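Local coordinates for protein putative acetyltransferase Ta0821 (Thermoplasma acidophilum DSM 1728, PDB 3C26) that probably transfers acyl groups to an unknown acceptor, as a member of the GNAT acetyltransferase family, at residues T21-T26 / L90-P94; L39-M45 / A123-W127; G60-V64 / T74-E78. All coordinates share one frame; numbering follows the deposited sequence.

In the fold
Contact 3 is the most buried of the three, a hairpin pairing strand 62-67 with strand 70-79, whereas contacts 1 and 2 are partly buried and join the loops before and after helix 31-40 to the ends of strands 85-92 and 119-125, neighbours in the same sheet. Contacts 1 and 3 touch directly, because strand 70-79 also borders strand 85-92: R91 O lies 2.8 Å from T74 N, probably a hydrogen bond, and F22 packs on T74. Contact 2 lies apart, beside the second subunit. Chemistry follows place: regular backbone pairing in contact 3, a single bridge plus an ion-binding arginine in contact 1, and aromatic faces with bridging waters in contact 2.

Contact 1: residues T21-T26 / L90-P94; sequences TFTSNT and LRVHP. With NO3 (nitrate ion), chain B.
T23 and V92 meet backbone to backbone, each N-H donating to the other's carbonyl: T23 N to V92 O at 2.9 Å and V92 N to T23 O at 3.0 Å. This is one isolated antiparallel bridge. Beside it the F22 ring slips against the turn into H93, with H93 N over one face near the rim and F22 CD1 3.6 Å from H93 CA. Because CG stands opposite its own carbonyl carbon (chi1 -69°), the ring also reaches P71 and T74 of strand 70-79, a setting that suits a flat apolar group. P94, which has no N-H to offer, brings CD within 3.4 Å of T21 O. One residue before V92, R91 runs past the loop backbone, its CG 3.6 Å from S24 N. Its chain is extended from CG to NE and presents the guanidinium edge to a nitrate, NE to O1 at 2.8 Å and NH2 to O2 at 3.0 Å, the second bond almost straight (170°). The anion probably came from the crystallisation liquor. A salt bridge from NH1 to D50 fixes the other side of the group, while S24 OG turns to D46 and Y36. Water 1 lies within hydrogen-bonding distance of both S24 O and L90 O, and N25 ND2 ties the loop to T33 O. Bridge and arginine thus hold the loop between helices 16-19 and 31-40 on the end of strand 85-92, which in GNAT folds leads into the loop that usually receives the coenzyme A pyrophosphate.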
loop_
_atom_site.group_PDB
_atom_site.type_symbol
_atom_site.label_atom_id
_atom_site.label_comp_id
_atom_site.label_asym_id
_atom_site.label_seq_id
_atom_site.Cartn_x
_atom_site.Cartn_y
_atom_site.Cartn_z
ATOM N N THR A 21 1.857 -25.987 -2.157
ATOM C CA THR A 21 1.446 -25.465 -0.825
ATOM C C THR A 21 2.356 -24.359 -0.257
ATOM O O THR A 21 2.086 -23.746 0.784
ATOM C CB THR A 21 1.395 -26.571 0.204
ATOM O OG1 THR A 21 2.730 -27.036 0.456
ATOM C CG2 THR A 21 0.446 -27.724 -0.282
ATOM N N PHE A 22 3.430 -24.088 -0.968
ATOM C CA PHE A 22 4.395 -23.045 -0.563
ATOM C C PHE A 22 3.815 -21.630 -0.851
ATOM O O PHE A 22 3.017 -21.443 -1.787
ATOM C CB PHE A 22 5.713 -23.194 -1.354
ATOM C CG PHE A 22 6.561 -24.430 -1.022
ATOM C CD1 PHE A 22 6.104 -25.437 -0.221
ATOM C CD2 PHE A 22 7.817 -24.585 -1.599
ATOM C CE1 PHE A 22 6.878 -26.589 -0.004
ATOM C CE2 PHE A 22 8.585 -25.673 -1.339
ATOM C CZ PHE A 22 8.110 -26.698 -0.554
ATOM N N THR A 23 4.214 -20.645 -0.040
ATOM C CA THR A 23 3.847 -19.235 -0.285
ATOM C C THR A 23 5.055 -18.299 -0.274
ATOM O O THR A 23 6.090 -18.579 0.310
ATOM C CB THR A 23 2.842 -18.665 0.764
ATOM O OG1 THR A 23 3.440 -18.641 2.064
ATOM C CG2 THR A 23 1.537 -19.525 0.845
ATOM N N SER A 24 4.876 -17.177 -0.958
ATOM C CA SER A 24 5.852 -16.080 -0.967
ATOM C C SER A 24 5.929 -15.353 0.376
ATOM O O SER A 24 6.847 -14.567 0.610
ATOM C CB SER A 24 5.491 -15.049 -2.028
ATOM O OG SER A 24 4.260 -14.447 -1.734
ATOM N N ASN A 25 4.964 -15.615 1.238
ATOM C CA ASN A 25 4.859 -14.997 2.582
ATOM C C ASN A 25 5.885 -15.643 3.488
ATOM O O ASN A 25 5.708 -16.724 4.014
ATOM C CB ASN A 25 3.422 -15.150 3.130
ATOM C CG ASN A 25 3.138 -14.335 4.406
ATOM O OD1 ASN A 25 4.025 -13.966 5.146
ATOM N ND2 ASN A 25 1.861 -14.078 4.653
ATOM N N THR A 26 6.989 -14.939 3.658
ATOM C CA THR A 26 8.120 -15.444 4.420
ATOM C C THR A 26 8.275 -14.709 5.754
ATOM O O THR A 26 9.239 -14.907 6.489
ATOM C CB THR A 26 9.423 -15.210 3.672
ATOM O OG1 THR A 26 9.559 -13.808 3.470
ATOM C CG2 THR A 26 9.437 -15.961 2.329
ATOM N N LEU A 90 10.553 -17.173 -5.176
ATOM C CA LEU A 90 11.012 -17.567 -3.815
ATOM C C LEU A 90 9.816 -17.827 -2.877
ATOM O O LEU A 90 9.064 -16.927 -2.476
ATOM C CB LEU A 90 12.014 -16.535 -3.206
ATOM C CG LEU A 90 12.946 -17.089 -2.103
ATOM C CD1 LEU A 90 14.083 -16.077 -1.774
ATOM C CD2 LEU A 90 12.193 -17.478 -0.789
ATOM N N ARG A 91 9.661 -19.104 -2.553
ATOM C CA ARG A 91 8.550 -19.597 -1.716
ATOM C C ARG A 91 9.026 -20.606 -0.708
ATOM O O ARG A 91 9.997 -21.309 -0.907
ATOM C CB ARG A 91 7.434 -20.181 -2.591
ATOM C CG ARG A 91 6.755 -19.097 -3.407
ATOM C CD ARG A 91 5.583 -19.617 -4.231
ATOM N NE ARG A 91 4.919 -18.533 -4.943
ATOM C CZ ARG A 91 3.722 -18.622 -5.519
ATOM N NH1 ARG A 91 3.041 -19.757 -5.519
ATOM N NH2 ARG A 91 3.170 -17.557 -6.060
ATOM N N VAL A 92 8.333 -20.612 0.420
ATOM C CA VAL A 92 8.624 -21.505 1.510
ATOM C C VAL A 92 7.312 -22.189 1.969
ATOM O O VAL A 92 6.166 -21.664 1.843
ATOM C CB VAL A 92 9.307 -20.778 2.714
ATOM C CG1 VAL A 92 10.585 -19.963 2.246
ATOM C CG2 VAL A 92 8.301 -19.864 3.461
ATOM N N HIS A 93 7.513 -23.393 2.470
ATOM C CA HIS A 93 6.448 -24.120 3.107
ATOM C C HIS A 93 5.954 -23.254 4.289
ATOM O O HIS A 93 6.736 -22.627 4.974
ATOM C CB HIS A 93 6.940 -25.471 3.605
ATOM C CG HIS A 93 5.881 -26.221 4.344
ATOM N ND1 HIS A 93 5.614 -26.011 5.680
ATOM C CD2 HIS A 93 4.955 -27.112 3.910
ATOM C CE1 HIS A 93 4.609 -26.784 6.049
ATOM N NE2 HIS A 93 4.187 -27.461 4.995
ATOM N N PRO A 94 4.644 -23.225 4.542
ATOM C CA PRO A 94 4.138 -22.256 5.515
ATOM C C PRO A 94 4.610 -22.438 6.953
ATOM O O PRO A 94 4.636 -21.483 7.724
ATOM C CB PRO A 94 2.634 -22.400 5.396
ATOM C CG PRO A 94 2.426 -23.021 4.115
ATOM C CD PRO A 94 3.558 -23.922 3.865
HETATM N N NO3 B . 5.970 -15.163 -5.759
HETATM O O1 NO3 B . 6.551 -16.360 -5.444
HETATM O O2 NO3 B . 4.627 -15.017 -5.646
HETATM O O3 NO3 B . 6.737 -14.091 -6.101
HETATM O O HOH W 1 9.211 -14.413 -0.887
#

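Contact 2: residues L39-M45 / A123-W127; sequences LADTGTM and AVYSW. With EDO (1,2-ethanediol), chain H.
The W127 indole is filled on both faces: L39 CB lies over the centre of its six-membered ring, 3.5 Å from the centroid and only 7° off the normal, while Y125 CB lies on the opposite face toward the rim. Water 3 sits in plane at the edge, 2.9 Å from NE1, and Y36 meets the indole edge-to-face. CG of W127 is lodged between its own N and carbonyl carbon (chi1 50°), which folds the indole back against Y125. The Y125 ring has T44 N at its edge, and the selenium of M45, a selenomethionine, above a face at a distance, a Met-aromatic contact in which M45 CE comes within 3.9 Å of Y125 CE2. Y125 OH accepts from M45 N at 3.0 Å (156°), satisfying an N-H in the first turn of helix 45-58; the T44 side chain, at the N-cap, makes no capping bond, its OG1 being bonded to Y242 and D216. G43 suits its place because a CB here would clash with Y125 OH. Toward helix 31-40, water 2 accepts from Y125 OH at 2.8 Å and donates to A40 O. Water 3 donates to T42 OG1 at 2.8 Å, which donates in turn to L39 O at 2.6 Å, on a lone pair in the carbonyl plane. With an alanine in place of W127, a gap would probably open between L39 and Y125, and water 3 would lose its indole N-H donor. L39 and L35 of the second subunit pack on L39 and W127. Between the two segments the polar links form two directed chains of neutral groups, M45 N to Y125 OH to water 2 to A40 O, and W127 NE1 to water 3 to T42 OG1 to L39 O, each ending on a backbone carbonyl.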
loop_
_atom_site.group_PDB
_atom_site.type_symbol
_atom_site.label_atom_id
_atom_site.label_comp_id
_atom_site.label_asym_id
_atom_site.label_seq_id
_atom_site.Cartn_x
_atom_site.Cartn_y
_atom_site.Cartn_z
ATOM N N LEU A 39 -1.037 -6.899 1.462
ATOM C CA LEU A 39 -0.102 -6.166 0.609
ATOM C C LEU A 39 0.068 -6.929 -0.709
ATOM O O LEU A 39 0.044 -6.354 -1.815
ATOM C CB LEU A 39 1.227 -5.917 1.328
ATOM C CG LEU A 39 1.172 -4.874 2.496
ATOM C CD1 LEU A 39 2.478 -4.779 3.328
ATOM C CD2 LEU A 39 0.759 -3.456 1.985
ATOM N N ALA A 40 0.127 -8.232 -0.597
ATOM C CA ALA A 40 0.381 -9.081 -1.774
ATOM C C ALA A 40 -0.769 -8.961 -2.788
ATOM O O ALA A 40 -0.555 -9.068 -3.999
ATOM C CB ALA A 40 0.593 -10.567 -1.353
ATOM N N ASP A 41 -1.964 -8.717 -2.257
ATOM C CA ASP A 41 -3.189 -8.554 -3.064
ATOM C C ASP A 41 -3.171 -7.288 -3.894
ATOM O O ASP A 41 -3.904 -7.172 -4.849
ATOM C CB ASP A 41 -4.437 -8.548 -2.185
ATOM C CG ASP A 41 -4.764 -9.926 -1.636
ATOM O OD1 ASP A 41 -4.229 -10.904 -2.183
ATOM O OD2 ASP A 41 -5.537 -10.041 -0.641
ATOM N N THR A 42 -2.300 -6.354 -3.548
ATOM C CA THR A 42 -2.215 -5.058 -4.240
ATOM C C THR A 42 -1.337 -5.134 -5.515
ATOM O O THR A 42 -1.102 -4.129 -6.192
ATOM C CB THR A 42 -1.757 -3.897 -3.308
ATOM O OG1 THR A 42 -0.394 -4.052 -2.955
ATOM C CG2 THR A 42 -2.630 -3.793 -2.061
ATOM N N GLY A 43 -0.859 -6.350 -5.793
ATOM C CA GLY A 43 -0.068 -6.679 -6.960
ATOM C C GLY A 43 -0.427 -8.019 -7.525
ATOM O O GLY A 43 -1.287 -8.729 -6.970
ATOM N N THR A 44 0.252 -8.416 -8.605
ATOM C CA THR A 44 -0.140 -9.626 -9.317
ATOM C C THR A 44 0.976 -10.611 -9.558
ATOM O O THR A 44 0.804 -11.619 -10.230
ATOM C CB THR A 44 -0.826 -9.278 -10.652
ATOM O OG1 THR A 44 0.117 -8.681 -11.536
ATOM C CG2 THR A 44 -2.006 -8.342 -10.442
HETATM N N MSE A 45 2.122 -10.348 -8.950
HETATM C CA MSE A 45 3.239 -11.260 -9.085
HETATM C C MSE A 45 2.919 -12.653 -8.535
HETATM O O MSE A 45 3.345 -13.655 -9.078
HETATM C CB MSE A 45 4.480 -10.736 -8.383
HETATM C CG MSE A 45 5.713 -11.487 -8.766
HETATM SE SE MSE A 45 7.399 -10.544 -8.400
HETATM C CE MSE A 45 7.319 -10.425 -6.461
ATOM N N ALA A 123 13.015 -9.203 -8.887
ATOM C CA ALA A 123 12.005 -8.224 -8.679
ATOM C C ALA A 123 11.447 -8.339 -7.257
ATOM O O ALA A 123 11.049 -9.424 -6.799
ATOM C CB ALA A 123 10.889 -8.345 -9.751
ATOM N N VAL A 124 11.445 -7.202 -6.566
ATOM C CA VAL A 124 10.964 -7.108 -5.175
ATOM C C VAL A 124 9.965 -5.952 -4.973
ATOM O O VAL A 124 10.210 -4.844 -5.398
ATOM C CB VAL A 124 12.138 -6.920 -4.182
ATOM C CG1 VAL A 124 11.655 -7.050 -2.780
ATOM C CG2 VAL A 124 13.284 -7.914 -4.510
ATOM N N TYR A 125 8.809 -6.247 -4.368
ATOM C CA TYR A 125 7.825 -5.192 -4.090
ATOM C C TYR A 125 8.416 -4.158 -3.145
ATOM O O TYR A 125 9.143 -4.493 -2.231
ATOM C CB TYR A 125 6.566 -5.743 -3.459
ATOM C CG TYR A 125 5.605 -6.466 -4.373
ATOM C CD1 TYR A 125 4.939 -5.789 -5.388
ATOM C CD2 TYR A 125 5.280 -7.791 -4.157
ATOM C CE1 TYR A 125 4.051 -6.412 -6.182
ATOM C CE2 TYR A 125 4.334 -8.421 -4.935
ATOM C CZ TYR A 125 3.749 -7.743 -5.957
ATOM O OH TYR A 125 2.771 -8.375 -6.721
ATOM N N SER A 126 8.090 -2.898 -3.397
ATOM C CA SER A 126 8.588 -1.742 -2.615
ATOM C C SER A 126 8.184 -1.832 -1.128
ATOM O O SER A 126 8.833 -1.259 -0.261
ATOM C CB SER A 126 8.015 -0.439 -3.169
ATOM O OG SER A 126 6.581 -0.475 -3.190
ATOM N N TRP A 127 7.107 -2.554 -0.837
ATOM C CA TRP A 127 6.629 -2.713 0.579
ATOM C C TRP A 127 7.216 -3.938 1.288
ATOM O O TRP A 127 7.002 -4.166 2.483
ATOM C CB TRP A 127 5.098 -2.825 0.621
ATOM C CG TRP A 127 4.503 -3.850 -0.341
ATOM C CD1 TRP A 127 3.861 -3.563 -1.525
ATOM C CD2 TRP A 127 4.421 -5.263 -0.186
ATOM N NE1 TRP A 127 3.453 -4.704 -2.127
ATOM C CE2 TRP A 127 3.754 -5.768 -1.324
ATOM C CE3 TRP A 127 4.869 -6.169 0.792
ATOM C CZ2 TRP A 127 3.518 -7.142 -1.519
ATOM C CZ3 TRP A 127 4.613 -7.541 0.610
ATOM C CH2 TRP A 127 3.953 -8.009 -0.535
HETATM C C1 EDO H . 4.288 1.478 0.410
HETATM O O1 EDO H . 3.268 0.649 -0.174
HETATM C C2 EDO H . 5.650 0.863 0.156
HETATM O O2 EDO H . 5.844 1.070 -1.226
HETATM O O HOH W 2 1.393 -10.380 -5.434
HETATM O O HOH W 3 1.918 -3.918 -4.452
#

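Contact 3: residues G60-V64 / T74-E78; sequences GSVYV and TIHME. With EDO (1,2-ethanediol), chain E.
Residues 62-64 and 74-76 form an antiparallel ladder within the hairpin of strands 62-67 and 70-79, between strand 7-10 on one flank and strand 85-92 on the other. Y63 and I75 are the hydrogen-bonded pair, Y63 N to I75 O at 2.9 Å (175°) and I75 N to Y63 O at 2.9 Å. A third bond, M77 N to S61 O at 3.1 Å, extends the ladder past the V62-H76 pair. V62, V64, T74 and H76 share one face, where the branched V62 CG1 meets T74 CB at 4.0 Å and helix 45-58 covers V62 through W56 and V57. S61 OG, bonded to W56 O, lies in plane at the edge of the H76 imidazole, whose ring stacks on W56; at ND1 a bound ethanediol oxygen, O2, comes within 2.5 Å in a hydrogen bond. On the face of Y63 and I75, the selenomethionine M77 stretches out beyond CG to cross Y63 at about a right angle, CE 3.5 Å from Y63 CD1 and selenium oblique to the ring, 4.6 Å from its centroid: a Met-aromatic contact. I75 and M77 pack on helix 101-113, apolar side chains suited to the interface between sheet and helix. Helix 45-58 closes in a Schellman motif at G60, whose backbone angles would press any CB against the preceding carbonyl O and so call for glycine. Such a hairpin, with helices on both faces, is typical of the GNAT acetyltransferase core.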
loop_
_atom_site.group_PDB
_atom_site.type_symbol
_atom_site.label_atom_id
_atom_site.label_comp_id
_atom_site.label_asym_id
_atom_site.label_seq_id
_atom_site.Cartn_x
_atom_site.Cartn_y
_atom_site.Cartn_z
ATOM N N GLY A 60 12.666 -27.902 -15.330
ATOM C CA GLY A 60 13.949 -27.986 -14.609
ATOM C C GLY A 60 14.564 -26.674 -14.152
ATOM O O GLY A 60 15.754 -26.611 -13.915
ATOM N N SER A 61 13.759 -25.624 -14.013
ATOM C CA SER A 61 14.291 -24.303 -13.682
ATOM C C SER A 61 14.047 -23.972 -12.237
ATOM O O SER A 61 14.417 -22.892 -11.751
ATOM C CB SER A 61 13.708 -23.216 -14.600
ATOM O OG SER A 61 12.314 -23.176 -14.497
ATOM N N VAL A 62 13.432 -24.919 -11.540
ATOM C CA VAL A 62 13.138 -24.725 -10.112
ATOM C C VAL A 62 14.092 -25.555 -9.236
ATOM O O VAL A 62 14.343 -26.716 -9.448
ATOM C CB VAL A 62 11.666 -24.966 -9.748
ATOM C CG1 VAL A 62 11.450 -24.715 -8.278
ATOM C CG2 VAL A 62 10.764 -24.075 -10.562
ATOM N N TYR A 63 14.695 -24.868 -8.290
ATOM C CA TYR A 63 15.594 -25.488 -7.317
ATOM C C TYR A 63 14.959 -25.377 -5.950
ATOM O O TYR A 63 14.157 -24.464 -5.670
ATOM C CB TYR A 63 16.986 -24.844 -7.362
ATOM C CG TYR A 63 17.766 -25.334 -8.559
ATOM C CD1 TYR A 63 17.481 -24.872 -9.835
ATOM C CD2 TYR A 63 18.742 -26.281 -8.423
ATOM C CE1 TYR A 63 18.153 -25.372 -10.937
ATOM C CE2 TYR A 63 19.407 -26.777 -9.512
ATOM C CZ TYR A 63 19.119 -26.321 -10.753
ATOM O OH TYR A 63 19.819 -26.843 -11.820
ATOM N N VAL A 64 15.313 -26.332 -5.110
ATOM C CA VAL A 64 14.744 -26.433 -3.777
ATOM C C VAL A 64 15.764 -26.689 -2.705
ATOM O O VAL A 64 16.881 -27.155 -2.958
ATOM C CB VAL A 64 13.642 -27.543 -3.684
ATOM C CG1 VAL A 64 12.468 -27.216 -4.654
ATOM C CG2 VAL A 64 14.221 -28.956 -3.938
ATOM N N THR A 74 11.510 -23.001 -2.496
ATOM C CA THR A 74 11.808 -22.966 -3.928
ATOM C C THR A 74 12.480 -21.680 -4.308
ATOM O O THR A 74 12.336 -20.640 -3.642
ATOM C CB THR A 74 10.506 -23.066 -4.798
ATOM O OG1 THR A 74 9.636 -21.935 -4.532
ATOM C CG2 THR A 74 9.748 -24.360 -4.535
ATOM N N ILE A 75 13.243 -21.774 -5.387
ATOM C CA ILE A 75 13.710 -20.605 -6.112
ATOM C C ILE A 75 13.696 -20.954 -7.610
ATOM O O ILE A 75 14.124 -22.048 -7.995
ATOM C CB ILE A 75 15.142 -20.119 -5.683
ATOM C CG1 ILE A 75 15.513 -18.820 -6.375
ATOM C CG2 ILE A 75 16.220 -21.127 -6.104
ATOM C CD1 ILE A 75 14.996 -17.624 -5.751
ATOM N N HIS A 76 13.190 -20.018 -8.429
ATOM C CA HIS A 76 13.245 -20.142 -9.897
ATOM C C HIS A 76 14.447 -19.358 -10.454
ATOM O O HIS A 76 14.753 -18.278 -9.992
ATOM C CB HIS A 76 11.941 -19.634 -10.538
ATOM C CG HIS A 76 11.943 -19.652 -12.043
ATOM N ND1 HIS A 76 11.776 -18.511 -12.812
ATOM C CD2 HIS A 76 12.088 -20.679 -12.917
ATOM C CE1 HIS A 76 11.843 -18.843 -14.093
ATOM N NE2 HIS A 76 12.018 -20.152 -14.182
HETATM N N MSE A 77 15.130 -19.935 -11.440
HETATM C CA MSE A 77 16.215 -19.251 -12.140
HETATM C C MSE A 77 16.028 -19.355 -13.664
HETATM O O MSE A 77 15.675 -20.392 -14.212
HETATM C CB MSE A 77 17.573 -19.894 -11.856
HETATM C CG MSE A 77 17.898 -20.155 -10.455
HETATM SE SE MSE A 77 19.450 -21.390 -10.406
HETATM C CE MSE A 77 19.037 -21.967 -8.607
ATOM N N GLU A 78 16.301 -18.272 -14.354
ATOM C CA GLU A 78 16.183 -18.303 -15.785
ATOM C C GLU A 78 17.191 -17.404 -16.454
ATOM O O GLU A 78 17.197 -16.196 -16.233
ATOM C CB GLU A 78 14.758 -17.939 -16.230
ATOM C CG GLU A 78 14.662 -17.968 -17.733
ATOM C CD GLU A 78 13.263 -17.961 -18.256
ATOM O OE1 GLU A 78 12.376 -18.495 -17.585
ATOM O OE2 GLU A 78 13.067 -17.411 -19.360
HETATM C C1 EDO E . 11.679 -14.728 -13.485
HETATM O O1 EDO E . 11.260 -15.719 -14.412
HETATM C C2 EDO E . 11.055 -15.026 -12.149
HETATM O O2 EDO E . 11.505 -16.271 -11.669
#